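Local coordinates for protein N(2),N(2)-dimethylguanosine tRNA methyltransferase (PDB 2DUL) that probably transfers two methyl groups from S-adenosyl-L-methionine to the exocyclic N2 of guanine 26 in a number of tRNAs, giving N2,N2-dimethylguanosine, at residues H133-D138 against L151-R156; V203-A208 against L213-I218; V51-A54 against I60-I63; E73-D78 against H129-F134. All blocks are in the same frame, centred on the assembly; numbering follows the deposited sequence.

Contact 1. Residues H133-D138 against L151-R156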
# COMPACT_ATOMS: atom_id res chain seq x y z
N HIS A 133 -8.56 -15.10 0.83
CA HIS A 133 -8.62 -14.48 -0.49
C HIS A 133 -7.97 -13.10 -0.37
O HIS A 133 -7.50 -12.53 -1.36
CB HIS A 133 -10.08 -14.33 -0.94
CG HIS A 133 -10.76 -15.64 -1.21
ND1 HIS A 133 -10.38 -16.48 -2.23
CD2 HIS A 133 -11.78 -16.25 -0.57
CE1 HIS A 133 -11.14 -17.56 -2.21
NE2 HIS A 133 -11.99 -17.45 -1.21
N PHE A 134 -7.97 -12.55 0.84
CA PHE A 134 -7.36 -11.25 1.07
C PHE A 134 -6.87 -11.14 2.51
O PHE A 134 -7.57 -11.52 3.44
CB PHE A 134 -8.36 -10.11 0.80
CG PHE A 134 -7.85 -8.74 1.21
CD1 PHE A 134 -6.73 -8.17 0.61
CD2 PHE A 134 -8.49 -8.03 2.23
CE1 PHE A 134 -6.25 -6.91 1.01
CE2 PHE A 134 -8.01 -6.77 2.64
CZ PHE A 134 -6.90 -6.21 2.03
N ILE A 135 -5.66 -10.63 2.66
CA ILE A 135 -5.07 -10.42 3.98
C ILE A 135 -4.61 -8.98 4.02
O ILE A 135 -3.95 -8.51 3.09
CB ILE A 135 -3.85 -11.35 4.24
CG1 ILE A 135 -4.30 -12.81 4.35
CG2 ILE A 135 -3.14 -10.92 5.53
CD1 ILE A 135 -3.15 -13.79 4.59
N ASP A 136 -4.96 -8.26 5.07
CA ASP A 136 -4.54 -6.88 5.22
C ASP A 136 -3.59 -6.80 6.42
O ASP A 136 -3.98 -7.06 7.55
CB ASP A 136 -5.76 -5.96 5.44
CG ASP A 136 -5.43 -4.49 5.19
OD1 ASP A 136 -6.38 -3.69 5.04
OD2 ASP A 136 -4.23 -4.14 5.14
N LEU A 137 -2.33 -6.48 6.13
CA LEU A 137 -1.29 -6.36 7.15
C LEU A 137 -1.07 -4.89 7.45
O LEU A 137 -0.50 -4.17 6.63
CB LEU A 137 0.02 -6.96 6.64
CG LEU A 137 0.14 -8.46 6.41
CD1 LEU A 137 1.58 -8.79 6.02
CD2 LEU A 137 -0.25 -9.20 7.69
N ASP A 138 -1.51 -4.46 8.63
CA ASP A 138 -1.38 -3.07 9.04
C ASP A 138 -0.83 -3.01 10.46
O ASP A 138 -1.57 -2.75 11.41
CB ASP A 138 -2.75 -2.39 8.98
CG ASP A 138 -2.66 -0.89 9.16
OD1 ASP A 138 -2.04 -0.22 8.31
OD2 ASP A 138 -3.21 -0.37 10.16
N LEU A 151 2.38 -14.57 3.03
CA LEU A 151 2.54 -15.09 1.68
C LEU A 151 2.22 -16.58 1.58
O LEU A 151 2.06 -17.10 0.48
CB LEU A 151 3.96 -14.82 1.18
CG LEU A 151 4.21 -13.37 0.74
CD1 LEU A 151 5.70 -13.11 0.55
CD2 LEU A 151 3.44 -13.10 -0.56
N ARG A 152 2.13 -17.25 2.72
CA ARG A 152 1.78 -18.67 2.76
C ARG A 152 0.32 -18.85 3.17
O ARG A 152 -0.31 -19.84 2.80
CB ARG A 152 2.69 -19.43 3.74
CG ARG A 152 4.07 -19.78 3.17
CD ARG A 152 4.94 -20.54 4.18
NE ARG A 152 5.65 -19.62 5.07
CZ ARG A 152 5.38 -19.44 6.35
NH1 ARG A 152 4.40 -20.11 6.94
NH2 ARG A 152 6.08 -18.56 7.05
N SER A 153 -0.22 -17.89 3.92
CA SER A 153 -1.60 -17.93 4.39
C SER A 153 -2.62 -17.49 3.32
O SER A 153 -3.76 -17.96 3.31
CB SER A 153 -1.75 -17.04 5.63
OG SER A 153 -3.04 -17.15 6.21
N ALA A 154 -2.22 -16.57 2.45
CA ALA A 154 -3.12 -16.12 1.38
C ALA A 154 -3.17 -17.24 0.34
O ALA A 154 -2.25 -18.04 0.26
CB ALA A 154 -2.57 -14.85 0.74
N LYS A 155 -4.26 -17.30 -0.44
CA LYS A 155 -4.39 -18.30 -1.51
C LYS A 155 -3.29 -17.97 -2.53
O LYS A 155 -2.76 -16.86 -2.52
CB LYS A 155 -5.75 -18.18 -2.21
CG LYS A 155 -6.97 -18.50 -1.37
CD LYS A 155 -7.11 -19.99 -1.14
CE LYS A 155 -8.46 -20.33 -0.51
NZ LYS A 155 -8.56 -21.77 -0.19
N ARG A 156 -2.97 -18.91 -3.42
CA ARG A 156 -1.93 -18.70 -4.42
C ARG A 156 -2.33 -17.63 -5.45
O ARG A 156 -1.49 -17.14 -6.22
CB ARG A 156 -1.59 -20.03 -5.11
CG ARG A 156 -0.98 -21.06 -4.14
CD ARG A 156 -0.56 -22.35 -4.85
NE ARG A 156 0.50 -22.09 -5.82
CZ ARG A 156 1.78 -21.87 -5.51
NH1 ARG A 156 2.19 -21.89 -4.25
NH2 ARG A 156 2.64 -21.59 -6.48

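Contact 2. Residues V203-A208 against L213-I218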
# COMPACT_ATOMS: atom_id res chain seq x y z
N VAL A 203 10.12 -5.91 -2.21
CA VAL A 203 10.41 -6.92 -1.19
C VAL A 203 9.31 -7.99 -1.15
O VAL A 203 9.57 -9.17 -0.91
CB VAL A 203 10.59 -6.28 0.22
CG1 VAL A 203 9.25 -5.88 0.81
CG2 VAL A 203 11.34 -7.27 1.14
N ILE A 204 8.07 -7.57 -1.41
CA ILE A 204 6.95 -8.51 -1.44
C ILE A 204 7.19 -9.47 -2.61
O ILE A 204 7.03 -10.68 -2.47
CB ILE A 204 5.60 -7.78 -1.66
CG1 ILE A 204 5.29 -6.87 -0.47
CG2 ILE A 204 4.48 -8.81 -1.83
CD1 ILE A 204 4.08 -5.99 -0.68
N ALA A 205 7.59 -8.91 -3.75
CA ALA A 205 7.86 -9.72 -4.94
C ALA A 205 8.99 -10.71 -4.69
O ALA A 205 8.90 -11.87 -5.09
CB ALA A 205 8.21 -8.80 -6.12
N ARG A 206 10.05 -10.26 -4.04
CA ARG A 206 11.19 -11.12 -3.76
C ARG A 206 10.85 -12.24 -2.79
O ARG A 206 11.22 -13.39 -3.02
CB ARG A 206 12.38 -10.30 -3.25
CG ARG A 206 13.09 -9.52 -4.37
CD ARG A 206 14.29 -8.74 -3.85
NE ARG A 206 13.86 -7.61 -3.04
CZ ARG A 206 14.61 -7.04 -2.10
NH1 ARG A 206 15.83 -7.49 -1.85
NH2 ARG A 206 14.13 -6.01 -1.41
N TYR A 207 10.12 -11.94 -1.71
CA TYR A 207 9.74 -12.98 -0.75
C TYR A 207 8.77 -13.99 -1.35
O TYR A 207 8.76 -15.17 -0.97
CB TYR A 207 9.10 -12.38 0.50
CG TYR A 207 10.06 -12.03 1.62
CD1 TYR A 207 11.04 -11.05 1.45
CD2 TYR A 207 10.01 -12.71 2.84
CE1 TYR A 207 11.94 -10.74 2.46
CE2 TYR A 207 10.91 -12.41 3.87
CZ TYR A 207 11.87 -11.43 3.67
OH TYR A 207 12.77 -11.13 4.67
N ALA A 208 7.94 -13.53 -2.28
CA ALA A 208 6.93 -14.39 -2.89
C ALA A 208 7.48 -15.42 -3.87
O ALA A 208 6.93 -16.52 -4.00
CB ALA A 208 5.88 -13.54 -3.60
N LEU A 213 5.43 -18.04 -6.85
CA LEU A 213 4.35 -17.08 -6.99
C LEU A 213 4.92 -15.78 -7.53
O LEU A 213 6.05 -15.41 -7.20
CB LEU A 213 3.71 -16.77 -5.64
CG LEU A 213 2.97 -17.88 -4.90
CD1 LEU A 213 2.58 -17.37 -3.51
CD2 LEU A 213 1.72 -18.31 -5.70
N GLY A 214 4.15 -15.10 -8.37
CA GLY A 214 4.57 -13.82 -8.90
C GLY A 214 3.56 -12.83 -8.37
O GLY A 214 2.69 -13.20 -7.58
N ILE A 215 3.66 -11.56 -8.76
CA ILE A 215 2.70 -10.57 -8.33
C ILE A 215 2.38 -9.57 -9.42
O ILE A 215 3.17 -9.34 -10.34
CB ILE A 215 3.18 -9.74 -7.09
CG1 ILE A 215 4.41 -8.91 -7.47
CG2 ILE A 215 3.46 -10.66 -5.91
CD1 ILE A 215 4.72 -7.78 -6.49
N ASP A 216 1.19 -8.99 -9.31
CA ASP A 216 0.73 -7.93 -10.19
C ASP A 216 0.32 -6.86 -9.19
O ASP A 216 -0.38 -7.16 -8.22
CB ASP A 216 -0.51 -8.34 -10.99
CG ASP A 216 -0.16 -9.02 -12.30
OD1 ASP A 216 0.97 -8.81 -12.80
OD2 ASP A 216 -1.02 -9.73 -12.85
N VAL A 217 0.77 -5.63 -9.39
CA VAL A 217 0.40 -4.58 -8.46
C VAL A 217 -0.99 -4.07 -8.80
O VAL A 217 -1.28 -3.73 -9.95
CB VAL A 217 1.39 -3.40 -8.53
CG1 VAL A 217 0.94 -2.29 -7.57
CG2 VAL A 217 2.79 -3.87 -8.16
N ILE A 218 -1.87 -4.05 -7.81
CA ILE A 218 -3.22 -3.56 -8.01
C ILE A 218 -3.19 -2.06 -7.78
O ILE A 218 -3.67 -1.27 -8.59
CB ILE A 218 -4.20 -4.20 -7.01
CG1 ILE A 218 -4.29 -5.71 -7.26
CG2 ILE A 218 -5.57 -3.54 -7.12
CD1 ILE A 218 -4.99 -6.48 -6.15
O HOH W 1 7.49 -12.91 -7.22

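Contact 3. Residues V51-A54 against I60-I63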
# COMPACT_ATOMS: atom_id res chain seq x y z
N VAL A 51 -11.58 -13.02 4.24
CA VAL A 51 -10.57 -12.00 4.50
C VAL A 51 -10.05 -11.97 5.93
O VAL A 51 -10.72 -12.42 6.86
CB VAL A 51 -11.12 -10.61 4.14
CG1 VAL A 51 -11.65 -10.63 2.70
CG2 VAL A 51 -12.24 -10.23 5.11
N LEU A 52 -8.84 -11.44 6.09
CA LEU A 52 -8.21 -11.35 7.40
C LEU A 52 -7.71 -9.95 7.75
O LEU A 52 -7.02 -9.30 6.95
CB LEU A 52 -7.02 -12.32 7.47
CG LEU A 52 -6.09 -12.14 8.68
CD1 LEU A 52 -6.83 -12.52 9.95
CD2 LEU A 52 -4.84 -13.01 8.51
N ASP A 53 -8.08 -9.49 8.94
CA ASP A 53 -7.62 -8.21 9.49
C ASP A 53 -6.60 -8.75 10.50
O ASP A 53 -6.95 -9.06 11.64
CB ASP A 53 -8.79 -7.49 10.18
CG ASP A 53 -8.35 -6.23 10.91
OD1 ASP A 53 -7.18 -5.82 10.77
OD2 ASP A 53 -9.19 -5.64 11.63
N ALA A 54 -5.35 -8.88 10.05
CA ALA A 54 -4.26 -9.47 10.84
C ALA A 54 -3.89 -8.87 12.20
O ALA A 54 -3.58 -9.61 13.13
CB ALA A 54 -3.00 -9.58 9.97
N ILE A 60 -11.82 -2.26 14.15
CA ILE A 60 -12.45 -1.38 13.17
C ILE A 60 -12.31 -1.82 11.71
O ILE A 60 -13.28 -1.76 10.95
CB ILE A 60 -11.93 0.08 13.30
CG1 ILE A 60 -12.63 0.98 12.27
CG2 ILE A 60 -10.43 0.14 13.10
CD1 ILE A 60 -14.14 1.07 12.45
N ARG A 61 -11.12 -2.26 11.31
CA ARG A 61 -10.91 -2.66 9.92
C ARG A 61 -11.80 -3.85 9.54
O ARG A 61 -12.54 -3.77 8.57
CB ARG A 61 -9.44 -3.01 9.68
CG ARG A 61 -9.06 -3.17 8.21
CD ARG A 61 -7.57 -3.43 8.05
NE ARG A 61 -6.76 -2.33 8.56
CZ ARG A 61 -6.34 -1.30 7.83
NH1 ARG A 61 -5.62 -0.35 8.41
NH2 ARG A 61 -6.62 -1.22 6.54
N GLY A 62 -11.71 -4.93 10.31
CA GLY A 62 -12.52 -6.11 10.03
C GLY A 62 -14.01 -5.84 10.11
O GLY A 62 -14.79 -6.36 9.32
N ILE A 63 -14.42 -5.02 11.08
CA ILE A 63 -15.84 -4.69 11.22
C ILE A 63 -16.33 -3.96 9.98
O ILE A 63 -17.42 -4.24 9.47
CB ILE A 63 -16.08 -3.84 12.49
CG1 ILE A 63 -15.90 -4.71 13.73
CG2 ILE A 63 -17.49 -3.25 12.46
CD1 ILE A 63 -15.78 -3.93 15.03
O HOH W 2 -8.82 -3.25 12.65

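Contact 4. Residues E73-D78 against H129-F134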
# COMPACT_ATOMS: atom_id res chain seq x y z
N GLU A 73 -16.65 -14.11 5.06
CA GLU A 73 -16.04 -14.60 6.29
C GLU A 73 -14.91 -13.63 6.63
O GLU A 73 -13.97 -13.46 5.86
CB GLU A 73 -15.47 -16.01 6.08
CG GLU A 73 -15.02 -16.69 7.37
CD GLU A 73 -14.53 -18.11 7.14
OE1 GLU A 73 -15.33 -18.97 6.69
OE2 GLU A 73 -13.34 -18.37 7.40
N VAL A 74 -15.03 -12.99 7.79
CA VAL A 74 -14.03 -12.01 8.21
C VAL A 74 -13.36 -12.41 9.51
O VAL A 74 -14.02 -12.64 10.52
CB VAL A 74 -14.68 -10.62 8.41
CG1 VAL A 74 -13.60 -9.58 8.73
CG2 VAL A 74 -15.46 -10.23 7.15
N TRP A 75 -12.03 -12.49 9.48
CA TRP A 75 -11.25 -12.83 10.66
C TRP A 75 -10.59 -11.58 11.23
O TRP A 75 -10.01 -10.77 10.50
CB TRP A 75 -10.18 -13.87 10.32
CG TRP A 75 -10.71 -15.22 9.99
CD1 TRP A 75 -11.60 -15.54 9.00
CD2 TRP A 75 -10.37 -16.46 10.63
NE1 TRP A 75 -11.83 -16.89 8.98
CE2 TRP A 75 -11.09 -17.48 9.97
CE3 TRP A 75 -9.53 -16.80 11.69
CZ2 TRP A 75 -10.99 -18.83 10.34
CZ3 TRP A 75 -9.43 -18.14 12.06
CH2 TRP A 75 -10.16 -19.14 11.39
N LEU A 76 -10.69 -11.43 12.54
CA LEU A 76 -10.08 -10.31 13.25
C LEU A 76 -9.10 -10.92 14.23
O LEU A 76 -9.46 -11.84 14.97
CB LEU A 76 -11.13 -9.51 14.01
CG LEU A 76 -12.23 -8.78 13.23
CD1 LEU A 76 -13.28 -9.77 12.77
CD2 LEU A 76 -12.87 -7.72 14.12
N ASN A 77 -7.87 -10.43 14.25
CA ASN A 77 -6.88 -10.99 15.15
C ASN A 77 -6.01 -9.95 15.85
O ASN A 77 -5.71 -8.91 15.29
CB ASN A 77 -5.95 -11.94 14.38
CG ASN A 77 -4.85 -12.52 15.26
OD1 ASN A 77 -5.07 -13.45 16.03
ND2 ASN A 77 -3.65 -11.95 15.15
N ASP A 78 -5.62 -10.26 17.08
CA ASP A 78 -4.73 -9.41 17.86
C ASP A 78 -4.13 -10.22 19.00
O ASP A 78 -4.81 -11.03 19.63
CB ASP A 78 -5.46 -8.19 18.42
CG ASP A 78 -4.50 -7.04 18.73
OD1 ASP A 78 -4.46 -6.07 17.94
OD2 ASP A 78 -3.78 -7.12 19.75
N HIS A 129 -3.17 -22.02 6.35
CA HIS A 129 -2.34 -22.10 5.15
C HIS A 129 -3.19 -22.03 3.88
O HIS A 129 -4.19 -22.75 3.77
CB HIS A 129 -1.55 -23.41 5.20
CG HIS A 129 -0.57 -23.58 4.09
ND1 HIS A 129 0.51 -22.73 3.91
CD2 HIS A 129 -0.49 -24.49 3.09
CE1 HIS A 129 1.20 -23.12 2.86
NE2 HIS A 129 0.62 -24.19 2.34
N ARG A 130 -2.79 -21.17 2.94
CA ARG A 130 -3.51 -21.03 1.67
C ARG A 130 -5.01 -20.99 1.93
O ARG A 130 -5.78 -21.77 1.37
CB ARG A 130 -3.18 -22.20 0.75
CG ARG A 130 -1.70 -22.33 0.42
CD ARG A 130 -1.20 -21.10 -0.31
NE ARG A 130 0.25 -21.11 -0.46
CZ ARG A 130 0.98 -20.02 -0.67
NH1 ARG A 130 2.30 -20.12 -0.79
NH2 ARG A 130 0.39 -18.83 -0.77
N TYR A 131 -5.43 -20.04 2.77
CA TYR A 131 -6.83 -19.94 3.16
C TYR A 131 -7.57 -18.65 2.82
O TYR A 131 -8.73 -18.68 2.44
CB TYR A 131 -6.91 -20.20 4.67
CG TYR A 131 -8.31 -20.27 5.23
CD1 TYR A 131 -8.87 -19.18 5.92
CD2 TYR A 131 -9.08 -21.42 5.09
CE1 TYR A 131 -10.16 -19.26 6.45
CE2 TYR A 131 -10.36 -21.51 5.62
CZ TYR A 131 -10.90 -20.42 6.30
OH TYR A 131 -12.17 -20.51 6.82
N PHE A 132 -6.89 -17.51 2.96
CA PHE A 132 -7.54 -16.23 2.71
C PHE A 132 -7.46 -15.68 1.29
O PHE A 132 -6.42 -15.76 0.64
CB PHE A 132 -6.99 -15.16 3.67
CG PHE A 132 -7.18 -15.50 5.12
CD1 PHE A 132 -6.15 -16.08 5.85
CD2 PHE A 132 -8.40 -15.27 5.74
CE1 PHE A 132 -6.34 -16.43 7.19
CE2 PHE A 132 -8.60 -15.61 7.08
CZ PHE A 132 -7.57 -16.19 7.80
N HIS A 133 -8.56 -15.10 0.83
CA HIS A 133 -8.62 -14.48 -0.49
C HIS A 133 -7.97 -13.10 -0.37
O HIS A 133 -7.50 -12.53 -1.36
CB HIS A 133 -10.08 -14.33 -0.94
CG HIS A 133 -10.76 -15.64 -1.21
ND1 HIS A 133 -10.38 -16.48 -2.23
CD2 HIS A 133 -11.78 -16.25 -0.57
CE1 HIS A 133 -11.14 -17.56 -2.21
NE2 HIS A 133 -11.99 -17.45 -1.21
N PHE A 134 -7.97 -12.55 0.84
CA PHE A 134 -7.36 -11.25 1.07
C PHE A 134 -6.87 -11.14 2.51
O PHE A 134 -7.57 -11.52 3.44
CB PHE A 134 -8.36 -10.11 0.80
CG PHE A 134 -7.85 -8.74 1.21
CD1 PHE A 134 -6.73 -8.17 0.61
CD2 PHE A 134 -8.49 -8.03 2.23
CE1 PHE A 134 -6.25 -6.91 1.01
CE2 PHE A 134 -8.01 -6.77 2.64
CZ PHE A 134 -6.90 -6.21 2.03

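Contact 1. Residues H133-D138 against L151-R156
Ile135 meets the C-terminal end of helix 144-153 inside the beta-alpha-beta crossover that links two neighbouring parallel strands, 132-137 and 158-164, of the Rossmann-like methyltransferase sheet. From CB the side chain splits, and CG1 is the branch turned to the helix end: it leaves anti to the carbonyl carbon (chi1 -68°) and carries CD1 straight outward. This last methyl makes the contact, where the chain leaves the helix: CD1 of Ile135 lies 3.6 Å from Ala154 N, 3.7 Å from Ser153 CB and 4.0 Å from Ala154 CB. A beta-branched residue suits an extended strand, and the side chain also packs on Leu52 and Leu160 of the flanking strands. The small Ser153 and Ala154 let the chain come close to the sheet as it changes from helix to strand. Ser153 OG also lies 3.7 Å from Ile135 CD1, but its polar need is met by the backbone O of Arg128, so a buried hydroxyl can sit against a methyl group. Nearer the margin, His133 and Lys155 run side by side in the same direction. Lys155 is bent at chi2, and its amino group bonds to Arg130 O and not to the imidazole. The two residues meet through the aliphatic part of the lysine, Lys155 CG approaching His133 ND1 obliquely to 4.1 Å.

Contact 2. Residues V203-A208 against L213-I218
Ile215 lays its CD1 methyl against Ala205, 3.7 Å from Ala205 CB and near Ala205 CA as well. CG1 of the isoleucine sits between the backbone N and the carbonyl carbon (chi1 64°), a crowded position that turns the longer branch toward Ala205, the earlier of the two alanines, while CG2 of Ile215 is directed to the next turn and meets Ala208 CB more loosely, at 4.4 Å. The two branches thus span nearly one helical turn, and alanine suits both places because its single methyl lets the strand run close to the helix. The segment axes approach to 7.6 Å and run nearly antiparallel, at 158°, as expected when helix 192-209 turns back through a short loop into strand 213-223. At that turn Ala208 and Leu213 face each other CB to CB, and Leu213 CB also rests 3.6 Å from the Ala208 carbonyl O. Strand 213-223 is the outermost at its end of the sheet, paired antiparallel with strand 226-235; the two match the sixth and seventh strands of the class I methyltransferase fold. Ile215 also touches Leu233 of that partner strand. No direct hydrogen bond joins helix and strand segments here. One water does so instead, donating to Ala205 O at 2.8 Å and to Leu213 O at 2.9 Å. Two carbonyl acceptors need a donor between them, a role this water fills; between these two segments the contact is apolar apart from that bridge.

Contact 3. Residues V51-A54 against I60-I63
In the run from Val51 to Ala54 it is Asp53 that touches helix 60-63, and the residues before it tie the strand into the sheet. Val51 packs on Phe134, and its backbone pairs with strand 73-78. Leu52 turns away from the helix, onto Phe132 and Ile135 of strand 132-137. Asp53 points at the helix, its CG anti to the backbone N (chi1 173°), which swings the carboxylate over the first turn. OD2 of Asp53 accepts a hydrogen bond from Gly62 N at 2.9 Å. The bond is bent, 140° at the hydrogen, and the donor stands well above the carboxylate plane. Asp53 OD2 accepts a second hydrogen bond, from a water at 2.6 Å, and that water in turn accepts from Arg61 N. One oxygen thus serves two amides, Gly62 N directly and Arg61 N through the water, a setting in which the helix start would probably favour a negative charge. Strand 50-53, helix 60-68 and strand 73-78 form the first beta-alpha-beta unit of the class I methyltransferase fold, whose strand-to-helix loop borders the cofactor site. Glycine suits position 62, where the backbone N comes close to the carboxylate and no side chain faces it. Arg61, a predicted S-adenosyl-L-methionine ligand, crosses Asp53 at about a right angle: Arg61 CB lies 3.3 Å from Asp53 OD2, and Arg61 CD 3.6 Å from Asp53 OD1. Arg61 NE stays 4.2 Å from Asp53 OD1, beyond a salt bridge; the guanidinium makes its salt bridges to Asp136 and Asp138. Ala54 then leaves the strand, its methyl on Leu137 and its carbonyl O bonded to Asn77 ND2.

Contact 4. Residues E73-D78 against H129-F134
Glu73 OE2 is gripped by two donors, the hydroxyl of Tyr131 and the indole N-H of Trp75. Tyr131 OH donates at 2.5 Å to the syn lone pair of Glu73 OE2. Trp75 NE1 donates to Glu73 OE2 from the anti side at 2.6 Å; its N-H points almost straight at the oxygen (171°), which lies in the indole plane. Together these bonds fix the turn of the carboxylate and of the indole, and glutamate suits the place because its extended chain reaches both donors. Tyr131 carries its ring anti to the backbone N (chi1 -174°), which brings the rim across the indole, CE1 of Tyr131 standing 3.8 Å from Trp75 NE1. Phe132 completes the group. Its edge meets the face of Trp75 in a T-shaped pair, planes at 87° and centroids 5.0 Å apart, with Phe132 CE2 3.6 Å from Trp75 CD1. Tyr131 CD1 in turn lies over the centre of the Phe132 ring, at 3.6 Å. Strand 50-53 lies between the two strands, and long side chains reach past it; Leu52 packs on Trp75, and Ile50 on Tyr131 and Phe132. Arg128 adds a cation-pi contact to Tyr131. The arrangement is an aromatic cluster joined to a carboxylate by two hydrogen bonds, toward the starts of parallel strands in a class I methyltransferase sheet; the predicted cofactor ligand Asp78 lies at the far end of strand 73-78.

How the contacts relate
All four contacts rest on one mixed sheet, in which strands 73-78, 50-53 and 132-137 are successive neighbours and 213-223 is an edge. Along the chain contact 3 closes first; contact 4 joins segments separated by 50 residues and ends on the stretch where contact 1 begins, sharing His133 and Phe134 with it; contact 2 comes last. The centres of contacts 1 and 4 lie about 7 Å apart, and those of contacts 3 and 4 about 8 Å apart. Contact 2 stands aside, its centre about 22 Å from that of contact 3, but touches contact 1 through Leu151 and Tyr207. A salt bridge from Asp136 to Arg61 joins contacts 1 and 3 beside the predicted cofactor site.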